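PDB 6DSP: autoinducer 2-binding protein LsrB, which binds the quorum-sensing signal autoinducer-2 in a pocket of a periplasmic-binding-protein fold and probably serves as its receptor. Local coordinates for residues 118-130 with 323-335. Numbering follows the deposited sequence.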
ATOM      1  N   ARG A 118     -17.534   1.933   5.223  1.00 13.80           N
ATOM      2  CA  ARG A 118     -17.388   1.505   3.836  1.00 13.29           C
ATOM      3  C   ARG A 118     -17.939   0.088   3.702  1.00 13.33           C
ATOM      4  O   ARG A 118     -18.048  -0.655   4.686  1.00 14.70           O
ATOM      5  CB  ARG A 118     -15.915   1.559   3.393  1.00 13.46           C
ATOM      6  CG  ARG A 118     -14.894   0.725   4.292  1.00 14.89           C
ATOM      7  CD  ARG A 118     -14.856  -0.683   3.834  1.00 15.46           C
ATOM      8  NE  ARG A 118     -13.837  -1.447   4.578  1.00 14.55           N
ATOM      9  CZ  ARG A 118     -14.102  -2.626   5.132  1.00 13.53           C
ATOM     10  NH1 ARG A 118     -15.326  -3.162   5.050  1.00 15.52           N
ATOM     11  NH2 ARG A 118     -13.125  -3.279   5.713  1.00 13.93           N
ATOM     12  N   LYS A 119     -18.264  -0.298   2.471  1.00 13.17           N
ATOM     13  CA  LYS A 119     -18.868  -1.602   2.207  1.00 13.56           C
ATOM     14  C   LYS A 119     -17.818  -2.685   1.990  1.00 14.35           C
ATOM     15  O   LYS A 119     -17.748  -3.639   2.753  1.00 17.57           O
ATOM     16  CB  LYS A 119     -19.897  -1.536   1.057  1.00 14.72           C
ATOM     17  CG  LYS A 119     -21.010  -0.480   1.270  1.00 17.37           C
ATOM     18  CD  LYS A 119     -21.472  -0.407   2.722  1.00 20.74           C
ATOM     19  CE  LYS A 119     -22.187  -1.653   3.182  1.00 22.18           C
ATOM     20  NZ  LYS A 119     -22.605  -1.593   4.667  1.00 23.63           N
ATOM     21  N   VAL A 120     -16.975  -2.529   0.998  1.00 12.96           N
ATOM     22  CA  VAL A 120     -15.951  -3.510   0.687  1.00 13.45           C
ATOM     23  C   VAL A 120     -14.611  -2.792   0.609  1.00 12.33           C
ATOM     24  O   VAL A 120     -14.512  -1.671   0.082  1.00 12.99           O
ATOM     25  CB  VAL A 120     -16.242  -4.188  -0.666  1.00 15.16           C
ATOM     26  CG1 VAL A 120     -15.077  -5.079  -1.114  1.00 16.59           C
ATOM     27  CG2 VAL A 120     -17.518  -5.019  -0.564  1.00 16.54           C
ATOM     28  N   MET A 121     -13.583  -3.440   1.132  1.00 12.42           N
ATOM     29  CA  MET A 121     -12.176  -3.054   0.987  1.00 12.21           C
ATOM     30  C   MET A 121     -11.476  -4.063   0.079  1.00 12.03           C
ATOM     31  O   MET A 121     -11.627  -5.265   0.300  1.00 13.44           O
ATOM     32  CB  MET A 121     -11.527  -3.108   2.370  1.00 12.46           C
ATOM     33  CG  MET A 121     -10.004  -3.099   2.387  1.00 12.35           C
ATOM     34  SD  MET A 121      -9.287  -1.542   1.828  1.00 12.58           S
ATOM     35  CE  MET A 121      -7.573  -2.005   1.991  1.00 13.14           C
ATOM     36  N   VAL A 122     -10.766  -3.596  -0.963  1.00 12.07           N
ATOM     37  CA  VAL A 122      -9.922  -4.464  -1.784  1.00 11.77           C
ATOM     38  C   VAL A 122      -8.476  -4.315  -1.343  1.00 11.82           C
ATOM     39  O   VAL A 122      -7.826  -3.283  -1.575  1.00 11.83           O
ATOM     40  CB  VAL A 122     -10.085  -4.221  -3.290  1.00 12.63           C
ATOM     41  CG1 VAL A 122      -9.176  -5.170  -4.049  1.00 13.71           C
ATOM     42  CG2 VAL A 122     -11.548  -4.463  -3.677  1.00 14.35           C
ATOM     43  N   SER A 123      -7.977  -5.354  -0.669  1.00 12.03           N
ATOM     44  CA  SER A 123      -6.678  -5.292  -0.014  1.00 12.52           C
ATOM     45  C   SER A 123      -5.650  -6.191  -0.696  1.00 12.50           C
ATOM     46  O   SER A 123      -5.951  -7.330  -1.086  1.00 13.27           O
ATOM     47  CB  SER A 123      -6.822  -5.723   1.448  1.00 12.86           C
ATOM     48  OG  SER A 123      -5.552  -5.756   2.080  1.00 13.40           O
ATOM     49  N   GLN A 124      -4.412  -5.702  -0.742  1.00 12.59           N
ATOM     50  CA  GLN A 124      -3.286  -6.418  -1.301  1.00 12.68           C
ATOM     51  C   GLN A 124      -2.806  -7.586  -0.434  1.00 13.10           C
ATOM     52  O   GLN A 124      -1.995  -8.387  -0.917  1.00 14.25           O
ATOM     53  CB  GLN A 124      -2.110  -5.455  -1.528  1.00 12.51           C
ATOM     54  CG  GLN A 124      -1.683  -4.619  -0.306  1.00 12.48           C
ATOM     55  CD  GLN A 124      -2.371  -3.261  -0.209  1.00 12.28           C
ATOM     56  OE1 GLN A 124      -3.592  -3.164  -0.379  1.00 12.69           O
ATOM     57  NE2 GLN A 124      -1.623  -2.228   0.137  1.00 13.31           N
ATOM     58  N   GLY A 125      -3.254  -7.712   0.810  1.00 13.43           N
ATOM     59  CA  GLY A 125      -2.873  -8.862   1.617  1.00 13.93           C
ATOM     60  C   GLY A 125      -3.127  -8.605   3.081  1.00 14.13           C
ATOM     61  O   GLY A 125      -3.433  -7.487   3.503  1.00 14.91           O
ATOM     62  N   THR A 126      -3.015  -9.682   3.872  1.00 14.49           N
ATOM     63  CA  THR A 126      -3.170  -9.495   5.306  1.00 15.30           C
ATOM     64  C   THR A 126      -1.917  -8.831   5.865  1.00 14.62           C
ATOM     65  O   THR A 126      -0.820  -8.934   5.284  1.00 14.70           O
ATOM     66  CB  THR A 126      -3.396 -10.830   6.009  1.00 15.88           C
ATOM     67  OG1 THR A 126      -2.182 -11.587   5.926  1.00 16.66           O
ATOM     68  CG2 THR A 126      -4.560 -11.620   5.366  1.00 16.77           C
ATOM     69  N   PRO A 127      -2.035  -8.174   7.023  1.00 15.40           N
ATOM     70  CA  PRO A 127      -0.844  -7.523   7.576  1.00 16.44           C
ATOM     71  C   PRO A 127       0.213  -8.515   8.017  1.00 16.86           C
ATOM     72  O   PRO A 127       1.400  -8.206   7.965  1.00 16.75           O
ATOM     73  CB  PRO A 127      -1.383  -6.649   8.723  1.00 17.67           C
ATOM     74  CG  PRO A 127      -2.713  -7.174   9.029  1.00 17.41           C
ATOM     75  CD  PRO A 127      -3.255  -7.838   7.767  1.00 15.94           C
ATOM     76  N   GLU A 128      -0.187  -9.714   8.425  1.00 18.55           N
ATOM     77  CA  GLU A 128       0.812 -10.738   8.719  1.00 20.23           C
ATOM     78  C   GLU A 128       1.577 -11.129   7.457  1.00 19.26           C
ATOM     79  O   GLU A 128       2.814 -11.226   7.480  1.00 19.49           O
ATOM     80  CB  GLU A 128       0.145 -11.954   9.392  1.00 24.87           C
ATOM     81  CG  GLU A 128       1.169 -12.946   9.925  1.00 31.20           C
ATOM     82  CD  GLU A 128       0.535 -14.083  10.716  1.00 36.00           C
ATOM     83  OE1 GLU A 128      -0.628 -13.910  11.170  1.00 39.19           O
ATOM     84  OE2 GLU A 128       1.202 -15.145  10.889  1.00 36.77           O
ATOM     85  N   GLN A 129       0.855 -11.354   6.347  1.00 18.26           N
ATOM     86  CA  GLN A 129       1.508 -11.715   5.085  1.00 18.24           C
ATOM     87  C   GLN A 129       2.484 -10.626   4.665  1.00 16.09           C
ATOM     88  O   GLN A 129       3.620 -10.901   4.252  1.00 16.65           O
ATOM     89  CB  GLN A 129       0.466 -11.838   3.950  1.00 21.41           C
ATOM     90  CG  GLN A 129      -0.342 -13.104   3.863  1.00 24.36           C
ATOM     91  CD  GLN A 129      -1.260 -13.034   2.649  1.00 25.34           C
ATOM     92  OE1 GLN A 129      -1.952 -12.012   2.399  1.00 22.99           O
ATOM     93  NE2 GLN A 129      -1.260 -14.097   1.871  1.00 27.89           N
ATOM     94  N   LEU A 130       2.029  -9.372   4.702  1.00 15.17           N
ATOM     95  CA  LEU A 130       2.825  -8.292   4.135  1.00 14.89           C
ATOM     96  C   LEU A 130       3.963  -7.903   5.070  1.00 14.66           C
ATOM     97  O   LEU A 130       5.090  -7.673   4.610  1.00 14.64           O
ATOM     98  CB  LEU A 130       1.922  -7.097   3.789  1.00 14.42           C
ATOM     99  CG  LEU A 130       0.984  -7.395   2.614  1.00 15.12           C
ATOM    100  CD1 LEU A 130      -0.202  -6.451   2.576  1.00 16.34           C
ATOM    101  CD2 LEU A 130       1.765  -7.335   1.296  1.00 16.17           C
ATOM    102  N   ASP A 323     -21.498  -7.055  11.120  1.00 16.07           N
ATOM    103  CA  ASP A 323     -22.233  -6.589   9.938  1.00 16.95           C
ATOM    104  C   ASP A 323     -21.710  -7.323   8.702  1.00 17.14           C
ATOM    105  O   ASP A 323     -20.614  -7.037   8.215  1.00 16.86           O
ATOM    106  CB  ASP A 323     -22.062  -5.079   9.796  1.00 18.14           C
ATOM    107  CG  ASP A 323     -22.774  -4.508   8.593  1.00 19.97           C
ATOM    108  OD1 ASP A 323     -23.448  -5.234   7.829  1.00 19.56           O
ATOM    109  OD2 ASP A 323     -22.666  -3.274   8.431  1.00 22.91           O
ATOM    110  N   THR A 324     -22.490  -8.263   8.185  1.00 19.08           N
ATOM    111  CA  THR A 324     -21.994  -9.019   7.047  1.00 20.26           C
ATOM    112  C   THR A 324     -22.083  -8.254   5.735  1.00 19.21           C
ATOM    113  O   THR A 324     -21.678  -8.800   4.712  1.00 20.01           O
ATOM    114  CB  THR A 324     -22.684 -10.371   6.905  1.00 23.07           C
ATOM    115  OG1 THR A 324     -24.058 -10.112   6.685  1.00 24.50           O
ATOM    116  CG2 THR A 324     -22.500 -11.245   8.153  1.00 24.29           C
ATOM    117  N   SER A 325     -22.576  -7.009   5.728  1.00 18.23           N
ATOM    118  CA  SER A 325     -22.509  -6.185   4.527  1.00 18.94           C
ATOM    119  C   SER A 325     -21.189  -5.436   4.425  1.00 16.60           C
ATOM    120  O   SER A 325     -21.000  -4.650   3.486  1.00 17.97           O
ATOM    121  CB  SER A 325     -23.648  -5.177   4.488  1.00 23.90           C
ATOM    122  OG  SER A 325     -23.507  -4.166   5.474  1.00 28.39           O
ATOM    123  N   SER A 326     -20.267  -5.672   5.351  1.00 14.62           N
ATOM    124  CA  SER A 326     -18.981  -4.982   5.379  1.00 13.98           C
ATOM    125  C   SER A 326     -17.905  -6.059   5.330  1.00 13.89           C
ATOM    126  O   SER A 326     -17.895  -6.941   6.192  1.00 15.05           O
ATOM    127  CB  SER A 326     -18.883  -4.155   6.664  1.00 14.73           C
ATOM    128  OG  SER A 326     -17.589  -3.583   6.779  1.00 15.49           O
ATOM    129  N   GLY A 327     -17.015  -6.010   4.347  1.00 13.66           N
ATOM    130  CA  GLY A 327     -16.038  -7.070   4.211  1.00 13.12           C
ATOM    131  C   GLY A 327     -14.877  -6.703   3.310  1.00 12.87           C
ATOM    132  O   GLY A 327     -14.751  -5.561   2.850  1.00 13.10           O
ATOM    133  N   VAL A 328     -14.034  -7.705   3.044  1.00 12.91           N
ATOM    134  CA  VAL A 328     -12.731  -7.505   2.411  1.00 13.10           C
ATOM    135  C   VAL A 328     -12.553  -8.500   1.272  1.00 13.54           C
ATOM    136  O   VAL A 328     -12.837  -9.697   1.428  1.00 15.21           O
ATOM    137  CB  VAL A 328     -11.613  -7.713   3.464  1.00 13.60           C
ATOM    138  CG1 VAL A 328     -10.218  -7.694   2.821  1.00 14.34           C
ATOM    139  CG2 VAL A 328     -11.725  -6.713   4.603  1.00 13.43           C
ATOM    140  N   VAL A 329     -12.012  -8.031   0.148  1.00 13.46           N
ATOM    141  CA  VAL A 329     -11.545  -8.899  -0.930  1.00 14.08           C
ATOM    142  C   VAL A 329     -10.026  -8.813  -0.927  1.00 14.02           C
ATOM    143  O   VAL A 329      -9.471  -7.710  -0.916  1.00 13.98           O
ATOM    144  CB  VAL A 329     -12.120  -8.447  -2.283  1.00 15.16           C
ATOM    145  CG1 VAL A 329     -11.446  -9.178  -3.422  1.00 15.95           C
ATOM    146  CG2 VAL A 329     -13.630  -8.662  -2.303  1.00 15.63           C
ATOM    147  N   LEU A 330      -9.356  -9.968  -0.909  1.00 14.93           N
ATOM    148  CA  LEU A 330      -7.895 -10.049  -0.886  1.00 16.13           C
ATOM    149  C   LEU A 330      -7.337 -10.391  -2.264  1.00 16.52           C
ATOM    150  O   LEU A 330      -7.817 -11.322  -2.923  1.00 17.12           O
ATOM    151  CB  LEU A 330      -7.470 -11.152   0.098  1.00 17.18           C
ATOM    152  CG  LEU A 330      -7.693 -10.787   1.574  1.00 19.06           C
ATOM    153  CD1 LEU A 330      -7.627 -12.015   2.488  1.00 19.65           C
ATOM    154  CD2 LEU A 330      -6.719  -9.700   2.024  1.00 20.41           C
ATOM    155  N   LEU A 331      -6.265  -9.703  -2.671  1.00 16.10           N
ATOM    156  CA  LEU A 331      -5.552 -10.138  -3.863  1.00 16.68           C
ATOM    157  C   LEU A 331      -4.953 -11.523  -3.628  1.00 18.35           C
ATOM    158  O   LEU A 331      -4.428 -11.802  -2.537  1.00 18.41           O
ATOM    159  CB  LEU A 331      -4.407  -9.179  -4.156  1.00 17.06           C
ATOM    160  CG  LEU A 331      -4.803  -7.779  -4.611  1.00 18.42           C
ATOM    161  CD1 LEU A 331      -3.537  -7.060  -5.032  1.00 18.43           C
ATOM    162  CD2 LEU A 331      -5.831  -7.812  -5.742  1.00 19.55           C
ATOM    163  N   PRO A 332      -4.974 -12.398  -4.637  1.00 20.07           N
ATOM    164  CA  PRO A 332      -4.437 -13.749  -4.456  1.00 21.00           C
ATOM    165  C   PRO A 332      -2.927 -13.844  -4.431  1.00 21.79           C
ATOM    166  O   PRO A 332      -2.401 -14.880  -4.010  1.00 23.53           O
ATOM    167  CB  PRO A 332      -4.997 -14.513  -5.666  1.00 21.49           C
ATOM    168  CG  PRO A 332      -5.210 -13.489  -6.702  1.00 21.71           C
ATOM    169  CD  PRO A 332      -5.657 -12.249  -5.933  1.00 20.89           C
ATOM    170  N   GLU A 333      -2.197 -12.841  -4.895  1.00 21.10           N
ATOM    171  CA  GLU A 333      -0.753 -12.999  -4.897  1.00 23.03           C
ATOM    172  C   GLU A 333      -0.066 -11.657  -4.727  1.00 19.23           C
ATOM    173  O   GLU A 333      -0.634 -10.603  -5.020  1.00 18.94           O
ATOM    174  CB  GLU A 333      -0.215 -13.763  -6.111  1.00 30.52           C
ATOM    175  CG  GLU A 333      -0.105 -12.949  -7.352  1.00 38.01           C
ATOM    176  CD  GLU A 333       0.255 -13.808  -8.557  1.00 44.74           C
ATOM    177  OE1 GLU A 333       0.227 -15.050  -8.435  1.00 47.06           O
ATOM    178  OE2 GLU A 333       0.551 -13.235  -9.628  1.00 47.20           O
ATOM    179  N   ARG A 334       1.139 -11.712  -4.188  1.00 17.18           N
ATOM    180  CA  ARG A 334       2.080 -10.606  -4.137  1.00 16.52           C
ATOM    181  C   ARG A 334       3.334 -11.007  -4.904  1.00 16.83           C
ATOM    182  O   ARG A 334       3.542 -12.191  -5.213  1.00 19.37           O
ATOM    183  CB  ARG A 334       2.377 -10.203  -2.683  1.00 16.87           C
ATOM    184  CG  ARG A 334       1.128  -9.616  -2.007  1.00 16.89           C
ATOM    185  CD  ARG A 334       0.829 -10.258  -0.659  1.00 18.28           C
ATOM    186  NE  ARG A 334       0.425 -11.648  -0.809  1.00 19.65           N
ATOM    187  CZ  ARG A 334      -0.794 -12.048  -1.147  1.00 20.22           C
ATOM    188  NH1 ARG A 334      -1.774 -11.179  -1.380  1.00 19.51           N
ATOM    189  NH2 ARG A 334      -1.026 -13.347  -1.267  1.00 22.37           N
ATOM    190  N   THR A 335       4.181 -10.020  -5.215  1.00 16.02           N
ATOM    191  CA  THR A 335       5.271 -10.199  -6.164  1.00 16.51           C
ATOM    192  C   THR A 335       6.565  -9.698  -5.549  1.00 15.52           C
ATOM    193  O   THR A 335       6.605  -8.592  -5.002  1.00 15.39           O
ATOM    194  CB  THR A 335       4.993  -9.426  -7.463  1.00 19.55           C
ATOM    195  OG1 THR A 335       3.681  -9.773  -7.941  1.00 22.64           O
ATOM    196  CG2 THR A 335       6.058  -9.771  -8.513  1.00 20.47           C
TER
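Strands 120-123 and 327-330 pair in parallel in the mixed sheet of one lobe of this periplasmic-binding-protein fold, Met121 opposite Val328 and Val122 opposite Val329. Five backbone hydrogen bonds run from Gly327 N to Lys119 O through to Leu331 N on Ser123 O, the latter 2.9 Å. On one face, of branched, sheet-forming valines, Val120 CG1 meets Val329 CG2 at 4.0 Å; on the other, Leu330 CD2 lies 4.0 Å from the small Ser123 CB, and Ser123 OG, accepting from Gly125 N, makes an ST turn. At the strands' start Lys119, its long chain folded at two successive bonds, curls back to give NZ to Ser325 OG (2.8 Å), a hydroxyl that in turn donates to Asp323 OD1. Beyond their far end Arg334 NH1 donates to both Gln124 O (2.8 Å) and Leu331 O (3.0 Å), both oxygens close to the guanidinium plane, which helps to fix the group's rotation. Gln129 OE1 lies 3.7 Å above the centre of that guanidinium while accepting from Thr126 N, half of a capping box that starts helix 127-144. At Gly125 (phi 163°, psi 169°) a CB would jam against the preceding carbonyl O, so glycine suits the turn. Gln124, just past the strand, reaches the bound autoinducer-2, its amide held by Asp110 and Gln276. Helix 273-288 covers Val120 and Val329, and strands 105-109 and 305-311 flank the pair.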